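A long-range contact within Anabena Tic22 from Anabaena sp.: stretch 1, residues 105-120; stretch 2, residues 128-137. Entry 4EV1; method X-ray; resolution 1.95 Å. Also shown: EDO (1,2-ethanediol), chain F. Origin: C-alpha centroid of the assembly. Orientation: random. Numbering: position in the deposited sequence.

Stretch 1, residues 105-120: AFKPVDQEIKGAMDLL
Stretch 2 (128-137) NQFKSVPMFA

No hydrogen bond or salt bridge joins these two stretches; 596 Å² of surface, both sides summed, is buried by packing alone, and its tightest point is a methyl group against backbone, M117 CE lying just 3.0 Å from Q129 CA.

Stretch 1 leaves a strand at 105-107, turns through P108 and V109, and enters a helix at D110 with V109 as N-cap residue. V109 O accepts from E112 N (2.9 Å) and, at 3.3 Å, from I113 N; i to i+4 bonds then continue to L120 N, 3.0 Å from A116 O. Stretch 2 is a loop to V133, largely extended from Q129 onward apart from S132 at positive phi (76/-175), then strand from P134. Helix and strand axes approach to 8.8 Å and their N-to-C directions diverge by 54°. The register pairs the CA atoms of P108 with V133 (5.1 Å), I113 with F130 (6.4 Å) and A116 with P134 (6.7 Å).

A116 contacts three residues of stretch 2. Its small CB points toward stretch 2 and sits over one face of the F130 ring, 4.2 Å from the centroid and 14° off the normal, a CH-pi contact. The same CB lies 4.0 Å from P134 CB and 4.2 Å from F136 CE2, so a compact methyl serves three neighbours. F130 (chi1 t, chi2 84°) also meets I113 CD1 at its CD2 (3.8 Å), while L120 CD1 reaches the ring edge, 4.0 Å from F130 CD1. I113, m/m, starts sideways but brings its end closer, as does M117, whose flexible chain (m, t, chi3 144°) carries CE to the loop.

Rigid, apolar P134 (C-gamma endo) fits between these groups: its CD is 3.9 Å from P108 CB and 4.0 Å from I113 CD1. P108, also C-gamma endo, puts its CG 3.7 Å from S132 O. Beside it, F106 CB touches V133 CG2 at 4.1 Å, V133 being t.

Buried F136 (m, chi2 90°) directs its ring at the helix. The A116 CA lies at its edge, 4.0 Å from F136 CE2, and L119 CD1 (L119 m/t) packs 3.8 Å from F136 CD2. G115 has no side chain, and its C lies 4.4 Å from F136 CE2; a CB here would be crowded by Q111 O, at 3.3 Å, rather than by the ring. E112, m/m, places OE1 3.6 Å from F136 CE1; its carboxylate is satisfied elsewhere, and OE2 accepts a very short 2.4 Å hydrogen bond from ethanediol O2.

The lysine-aspartate pairs stay outside the interface: K107 NZ bridges to D110 OD1 (3.0 Å), and K114, pointing away, forms a salt bridge from K114 NZ to D118 OD2 (3.5 Å), whose hydrogen bond is weak.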

ATOM      1  N   ALA A 105       3.266 -10.179   3.407  1.00 27.34           N
ATOM      2  CA  ALA A 105       4.089  -9.190   4.088  1.00 28.24           C
ATOM      3  C   ALA A 105       4.286  -8.037   3.128  1.00 28.96           C
ATOM      4  O   ALA A 105       4.555  -8.307   1.951  1.00 31.76           O
ATOM      5  CB  ALA A 105       5.421  -9.797   4.453  1.00 28.97           C
ATOM      6  N   PHE A 106       4.053  -6.794   3.555  1.00 27.99           N
ATOM      7  CA  PHE A 106       4.135  -5.620   2.665  1.00 28.71           C
ATOM      8  C   PHE A 106       5.428  -4.796   2.855  1.00 28.99           C
ATOM      9  O   PHE A 106       5.723  -4.361   3.960  1.00 30.26           O
ATOM     10  CB  PHE A 106       2.922  -4.700   2.824  1.00 29.14           C
ATOM     11  CG  PHE A 106       1.632  -5.297   2.343  1.00 30.11           C
ATOM     12  CD1 PHE A 106       0.973  -6.233   3.111  1.00 31.74           C
ATOM     13  CD2 PHE A 106       1.069  -4.919   1.133  1.00 32.25           C
ATOM     14  CE1 PHE A 106      -0.226  -6.785   2.681  1.00 30.43           C
ATOM     15  CE2 PHE A 106      -0.122  -5.478   0.720  1.00 29.56           C
ATOM     16  CZ  PHE A 106      -0.749  -6.417   1.504  1.00 29.21           C
ATOM     17  N   LYS A 107       6.158  -4.578   1.770  1.00 27.66           N
ATOM     18  CA  LYS A 107       7.394  -3.770   1.754  1.00 29.13           C
ATOM     19  C   LYS A 107       7.120  -2.371   1.248  1.00 29.05           C
ATOM     20  O   LYS A 107       6.830  -2.172   0.038  1.00 27.34           O
ATOM     21  CB  LYS A 107       8.447  -4.444   0.869  1.00 29.72           C
ATOM     22  CG  LYS A 107       9.800  -3.707   0.698  1.00 31.44           C
ATOM     23  CD  LYS A 107      10.539  -3.463   1.983  1.00 35.31           C
ATOM     24  CE  LYS A 107      11.901  -2.786   1.762  1.00 35.81           C
ATOM     25  NZ  LYS A 107      11.779  -1.640   0.798  1.00 33.69           N
ATOM     26  N   PRO A 108       7.182  -1.378   2.167  1.00 30.04           N
ATOM     27  CA  PRO A 108       6.997  -0.008   1.723  1.00 30.12           C
ATOM     28  C   PRO A 108       8.242   0.478   0.977  1.00 31.02           C
ATOM     29  O   PRO A 108       9.297  -0.123   1.092  1.00 30.69           O
ATOM     30  CB  PRO A 108       6.805   0.778   3.014  1.00 30.12           C
ATOM     31  CG  PRO A 108       7.402  -0.056   4.124  1.00 32.24           C
ATOM     32  CD  PRO A 108       7.503  -1.488   3.612  1.00 30.57           C
ATOM     33  N   VAL A 109       8.092   1.551   0.221  1.00 31.29           N
ATOM     34  CA  VAL A 109       9.207   2.131  -0.553  1.00 32.62           C
ATOM     35  C   VAL A 109      10.144   2.831   0.411  1.00 34.34           C
ATOM     36  O   VAL A 109       9.698   3.571   1.278  1.00 32.88           O
ATOM     37  CB  VAL A 109       8.672   3.102  -1.601  1.00 32.06           C
ATOM     38  CG1 VAL A 109       9.836   3.831  -2.335  1.00 35.21           C
ATOM     39  CG2 VAL A 109       7.763   2.357  -2.572  1.00 30.63           C
ATOM     40  N   ASP A 110      11.444   2.572   0.298  1.00 37.20           N
ATOM     41  CA  ASP A 110      12.428   3.051   1.295  1.00 39.62           C
ATOM     42  C   ASP A 110      12.386   4.560   1.480  1.00 39.29           C
ATOM     43  O   ASP A 110      12.422   5.047   2.596  1.00 40.81           O
ATOM     44  CB  ASP A 110      13.870   2.635   0.903  1.00 41.01           C
ATOM     45  CG  ASP A 110      14.128   1.137   1.069  1.00 45.00           C
ATOM     46  OD1 ASP A 110      13.527   0.509   1.990  1.00 47.34           O
ATOM     47  OD2 ASP A 110      14.949   0.609   0.272  1.00 50.10           O
ATOM     48  N   GLN A 111      12.275   5.291   0.377  1.00 39.25           N
ATOM     49  CA  GLN A 111      12.191   6.769   0.417  1.00 39.38           C
ATOM     50  C   GLN A 111      10.997   7.251   1.273  1.00 37.71           C
ATOM     51  O   GLN A 111      11.050   8.295   1.923  1.00 37.02           O
ATOM     52  CB  GLN A 111      12.050   7.311  -1.015  1.00 40.25           C
ATOM     53  CG  GLN A 111      12.230   8.829  -1.145  1.00 45.30           C
ATOM     54  CD  GLN A 111      13.597   9.295  -0.659  1.00 51.36           C
ATOM     55  OE1 GLN A 111      14.552   8.508  -0.599  1.00 56.22           O
ATOM     56  NE2 GLN A 111      13.702  10.571  -0.295  1.00 55.20           N
ATOM     57  N   GLU A 112       9.916   6.482   1.281  1.00 35.05           N
ATOM     58  CA  GLU A 112       8.709   6.918   1.996  1.00 34.31           C
ATOM     59  C   GLU A 112       8.796   6.622   3.485  1.00 34.52           C
ATOM     60  O   GLU A 112       8.256   7.361   4.301  1.00 34.49           O
ATOM     61  CB  GLU A 112       7.482   6.232   1.441  1.00 33.19           C
ATOM     62  CG  GLU A 112       7.311   6.392  -0.033  1.00 33.49           C
ATOM     63  CD  GLU A 112       7.306   7.819  -0.542  1.00 33.21           C
ATOM     64  OE1 GLU A 112       7.091   8.773   0.235  1.00 34.74           O
ATOM     65  OE2 GLU A 112       7.466   8.000  -1.770  1.00 34.56           O
ATOM     66  N   ILE A 113       9.469   5.543   3.857  1.00 34.74           N
ATOM     67  CA  ILE A 113       9.783   5.355   5.274  1.00 36.70           C
ATOM     68  C   ILE A 113      10.632   6.535   5.807  1.00 37.59           C
ATOM     69  O   ILE A 113      10.299   7.132   6.831  1.00 38.33           O
ATOM     70  CB  ILE A 113      10.513   4.030   5.530  1.00 36.71           C
ATOM     71  CG1 ILE A 113       9.614   2.838   5.167  1.00 37.40           C
ATOM     72  CG2 ILE A 113      10.958   3.956   6.995  1.00 39.99           C
ATOM     73  CD1 ILE A 113       8.486   2.667   6.093  1.00 38.01           C
ATOM     74  N   LYS A 114      11.697   6.871   5.086  1.00 39.55           N
ATOM     75  CA  LYS A 114      12.594   7.987   5.468  1.00 41.56           C
ATOM     76  C   LYS A 114      11.800   9.272   5.573  1.00 41.78           C
ATOM     77  O   LYS A 114      11.903   9.990   6.572  1.00 43.19           O
ATOM     78  CB  LYS A 114      13.733   8.185   4.453  1.00 42.73           C
ATOM     79  CG  LYS A 114      14.904   9.048   5.000  1.00 46.80           C
ATOM     80  CD  LYS A 114      15.783   9.592   3.874  1.00 50.04           C
ATOM     81  CE  LYS A 114      16.905  10.478   4.411  1.00 53.84           C
ATOM     82  NZ  LYS A 114      16.499  11.239   5.641  1.00 55.46           N
ATOM     83  N   GLY A 115      10.984   9.544   4.549  1.00 40.92           N
ATOM     84  CA  GLY A 115      10.115  10.717   4.533  1.00 40.30           C
ATOM     85  C   GLY A 115       9.178  10.780   5.708  1.00 40.53           C
ATOM     86  O   GLY A 115       8.934  11.871   6.253  1.00 40.79           O
ATOM     87  N   ALA A 116       8.642   9.613   6.106  1.00 40.07           N
ATOM     88  CA  ALA A 116       7.689   9.520   7.212  1.00 40.16           C
ATOM     89  C   ALA A 116       8.343   9.889   8.547  1.00 41.89           C
ATOM     90  O   ALA A 116       7.773  10.621   9.342  1.00 42.69           O
ATOM     91  CB  ALA A 116       7.118   8.110   7.313  1.00 38.91           C
ATOM     92  N   MET A 117       9.515   9.330   8.802  1.00 43.65           N
ATOM     93  CA  MET A 117      10.275   9.645  10.015  1.00 46.68           C
ATOM     94  C   MET A 117      10.673  11.132  10.105  1.00 47.95           C
ATOM     95  O   MET A 117      10.540  11.744  11.164  1.00 48.88           O
ATOM     96  CB  MET A 117      11.503   8.735  10.078  1.00 47.58           C
ATOM     97  CG  MET A 117      11.137   7.305  10.425  1.00 49.27           C
ATOM     98  SD  MET A 117      12.468   6.237   9.918  1.00 57.69           S
ATOM     99  CE  MET A 117      12.518   4.987  11.182  1.00 58.37           C
ATOM    100  N   ASP A 118      11.125  11.710   8.992  1.00 49.38           N
ATOM    101  CA  ASP A 118      11.446  13.151   8.916  1.00 51.20           C
ATOM    102  C   ASP A 118      10.251  14.007   9.338  1.00 51.97           C
ATOM    103  O   ASP A 118      10.364  14.885  10.199  1.00 53.05           O
ATOM    104  CB  ASP A 118      11.843  13.538   7.483  1.00 51.61           C
ATOM    105  CG  ASP A 118      13.181  12.942   7.050  1.00 52.93           C
ATOM    106  OD1 ASP A 118      13.946  12.477   7.923  1.00 54.91           O
ATOM    107  OD2 ASP A 118      13.473  12.943   5.831  1.00 53.59           O
ATOM    108  N   LEU A 119       9.097  13.742   8.734  1.00 51.88           N
ATOM    109  CA  LEU A 119       7.863  14.455   9.101  1.00 52.81           C
ATOM    110  C   LEU A 119       7.468  14.250  10.575  1.00 54.29           C
ATOM    111  O   LEU A 119       6.992  15.188  11.230  1.00 54.73           O
ATOM    112  CB  LEU A 119       6.705  14.095   8.162  1.00 51.66           C
ATOM    113  CG  LEU A 119       6.733  14.687   6.754  1.00 51.31           C
ATOM    114  CD1 LEU A 119       5.725  13.979   5.862  1.00 50.12           C
ATOM    115  CD2 LEU A 119       6.445  16.185   6.787  1.00 52.30           C
ATOM    116  N   LEU A 120       7.694  13.052  11.108  1.00 55.32           N
ATOM    117  CA  LEU A 120       7.344  12.774  12.505  1.00 56.96           C
ATOM    118  C   LEU A 120       8.198  13.644  13.457  1.00 59.56           C
ATOM    119  O   LEU A 120       7.661  14.224  14.400  1.00 59.87           O
ATOM    120  CB  LEU A 120       7.444  11.272  12.831  1.00 56.32           C
ATOM    121  CG  LEU A 120       6.314  10.379  12.267  1.00 55.37           C
ATOM    122  CD1 LEU A 120       6.677   8.910  12.411  1.00 53.18           C
ATOM    123  CD2 LEU A 120       4.952  10.660  12.911  1.00 53.43           C
ATOM    124  N   ASN A 128      12.082   5.968  16.306  1.00 68.57           N
ATOM    125  CA  ASN A 128      13.307   5.214  15.956  1.00 68.61           C
ATOM    126  C   ASN A 128      13.109   4.209  14.791  1.00 66.76           C
ATOM    127  O   ASN A 128      14.078   3.792  14.146  1.00 66.22           O
ATOM    128  CB  ASN A 128      13.938   4.547  17.195  1.00 69.89           C
ATOM    129  CG  ASN A 128      13.053   3.461  17.815  1.00 71.41           C
ATOM    130  OD1 ASN A 128      13.524   2.350  18.103  1.00 72.73           O
ATOM    131  ND2 ASN A 128      11.781   3.785  18.050  1.00 72.26           N
ATOM    132  N   GLN A 129      11.855   3.847  14.511  1.00 65.09           N
ATOM    133  CA  GLN A 129      11.522   3.060  13.304  1.00 63.56           C
ATOM    134  C   GLN A 129      10.024   3.182  12.914  1.00 61.08           C
ATOM    135  O   GLN A 129       9.173   3.424  13.781  1.00 61.80           O
ATOM    136  CB  GLN A 129      11.943   1.590  13.470  1.00 63.83           C
ATOM    137  CG  GLN A 129      10.893   0.677  14.104  1.00 65.90           C
ATOM    138  CD  GLN A 129      11.434  -0.712  14.449  1.00 68.69           C
ATOM    139  OE1 GLN A 129      12.542  -1.094  14.048  1.00 69.95           O
ATOM    140  NE2 GLN A 129      10.645  -1.471  15.199  1.00 69.67           N
ATOM    141  N   PHE A 130       9.720   3.010  11.624  1.00 57.80           N
ATOM    142  CA  PHE A 130       8.337   3.068  11.122  1.00 55.29           C
ATOM    143  C   PHE A 130       7.771   1.696  10.712  1.00 53.19           C
ATOM    144  O   PHE A 130       8.340   0.990   9.877  1.00 52.73           O
ATOM    145  CB  PHE A 130       8.204   4.039   9.948  1.00 54.75           C
ATOM    146  CG  PHE A 130       6.786   4.472   9.686  1.00 53.81           C
ATOM    147  CD1 PHE A 130       6.226   5.517  10.404  1.00 52.92           C
ATOM    148  CD2 PHE A 130       6.002   3.813   8.734  1.00 51.86           C
ATOM    149  CE1 PHE A 130       4.901   5.929  10.167  1.00 53.01           C
ATOM    150  CE2 PHE A 130       4.682   4.208   8.491  1.00 51.62           C
ATOM    151  CZ  PHE A 130       4.122   5.265   9.204  1.00 51.24           C
ATOM    152  N   LYS A 131       6.630   1.352  11.301  1.00 51.15           N
ATOM    153  CA  LYS A 131       5.904   0.138  10.936  1.00 49.33           C
ATOM    154  C   LYS A 131       4.818   0.391   9.881  1.00 45.96           C
ATOM    155  O   LYS A 131       4.164   1.438   9.843  1.00 46.48           O
ATOM    156  CB  LYS A 131       5.267  -0.497  12.184  1.00 49.96           C
ATOM    157  CG  LYS A 131       6.260  -0.805  13.314  1.00 51.90           C
ATOM    158  CD  LYS A 131       5.531  -0.977  14.646  1.00 52.63           C
ATOM    159  CE  LYS A 131       6.393  -1.673  15.682  1.00 53.37           C
ATOM    160  NZ  LYS A 131       5.624  -1.778  16.961  1.00 54.74           N
ATOM    161  N   SER A 132       4.640  -0.586   9.026  1.00 42.49           N
ATOM    162  CA  SER A 132       3.568  -0.571   8.030  1.00 39.56           C
ATOM    163  C   SER A 132       3.914   0.384   6.885  1.00 36.08           C
ATOM    164  O   SER A 132       5.017   0.960   6.823  1.00 34.46           O
ATOM    165  CB  SER A 132       2.205  -0.213   8.683  1.00 40.10           C
ATOM    166  OG  SER A 132       1.111  -0.511   7.815  1.00 41.54           O
ATOM    167  N   VAL A 133       2.951   0.545   5.986  1.00 32.07           N
ATOM    168  CA  VAL A 133       3.119   1.369   4.785  1.00 29.96           C
ATOM    169  C   VAL A 133       2.643   2.765   5.136  1.00 29.04           C
ATOM    170  O   VAL A 133       1.507   2.927   5.527  1.00 28.22           O
ATOM    171  CB  VAL A 133       2.248   0.864   3.638  1.00 28.45           C
ATOM    172  CG1 VAL A 133       2.440   1.709   2.374  1.00 26.42           C
ATOM    173  CG2 VAL A 133       2.580  -0.632   3.317  1.00 29.70           C
ATOM    174  N   PRO A 134       3.513   3.778   5.028  1.00 28.62           N
ATOM    175  CA  PRO A 134       3.008   5.101   5.403  1.00 28.96           C
ATOM    176  C   PRO A 134       2.099   5.699   4.332  1.00 28.45           C
ATOM    177  O   PRO A 134       2.094   5.238   3.175  1.00 24.18           O
ATOM    178  CB  PRO A 134       4.277   5.954   5.548  1.00 29.79           C
ATOM    179  CG  PRO A 134       5.306   5.259   4.768  1.00 30.88           C
ATOM    180  CD  PRO A 134       4.942   3.787   4.696  1.00 28.80           C
ATOM    181  N   MET A 135       1.286   6.651   4.772  1.00 28.99           N
ATOM    182  CA  MET A 135       0.491   7.511   3.890  1.00 30.02           C
ATOM    183  C   MET A 135       0.588   8.957   4.416  1.00 30.17           C
ATOM    184  O   MET A 135       0.869   9.194   5.600  1.00 31.00           O
ATOM    185  CB  MET A 135      -0.955   7.053   3.862  1.00 30.37           C
ATOM    186  CG  MET A 135      -1.148   5.590   3.458  1.00 33.85           C
ATOM    187  SD  MET A 135      -2.885   5.157   3.190  1.00 42.16           S
ATOM    188  CE  MET A 135      -3.122   5.762   1.572  1.00 34.21           C
ATOM    189  N   PHE A 136       0.327   9.921   3.552  1.00 29.51           N
ATOM    190  CA  PHE A 136       0.572  11.296   3.882  1.00 29.47           C
ATOM    191  C   PHE A 136      -0.649  12.090   3.552  1.00 29.93           C
ATOM    192  O   PHE A 136      -1.159  11.972   2.442  1.00 29.38           O
ATOM    193  CB  PHE A 136       1.778  11.816   3.117  1.00 29.25           C
ATOM    194  CG  PHE A 136       2.985  10.929   3.251  1.00 29.35           C
ATOM    195  CD1 PHE A 136       3.209   9.904   2.354  1.00 29.28           C
ATOM    196  CD2 PHE A 136       3.877  11.095   4.304  1.00 30.87           C
ATOM    197  CE1 PHE A 136       4.310   9.071   2.479  1.00 29.28           C
ATOM    198  CE2 PHE A 136       4.991  10.273   4.425  1.00 32.96           C
ATOM    199  CZ  PHE A 136       5.201   9.256   3.504  1.00 30.66           C
ATOM    200  N   ALA A 137      -1.110  12.906   4.516  1.00 29.79           N
ATOM    201  CA  ALA A 137      -2.323  13.678   4.300  1.00 30.19           C
ATOM    202  C   ALA A 137      -2.037  15.113   4.687  1.00 31.39           C
ATOM    203  O   ALA A 137      -1.442  15.378   5.756  1.00 31.55           O
ATOM    204  CB  ALA A 137      -3.489  13.100   5.125  1.00 30.51           C
TER
HETATM  205  C1  EDO F 305       4.904   4.969  -2.358  1.00 38.42           C
HETATM  206  O1  EDO F 305       4.441   3.659  -2.644  1.00 34.88           O
HETATM  207  C2  EDO F 305       5.761   5.497  -3.496  1.00 39.79           C
HETATM  208  O2  EDO F 305       6.964   6.122  -3.153  1.00 39.64           O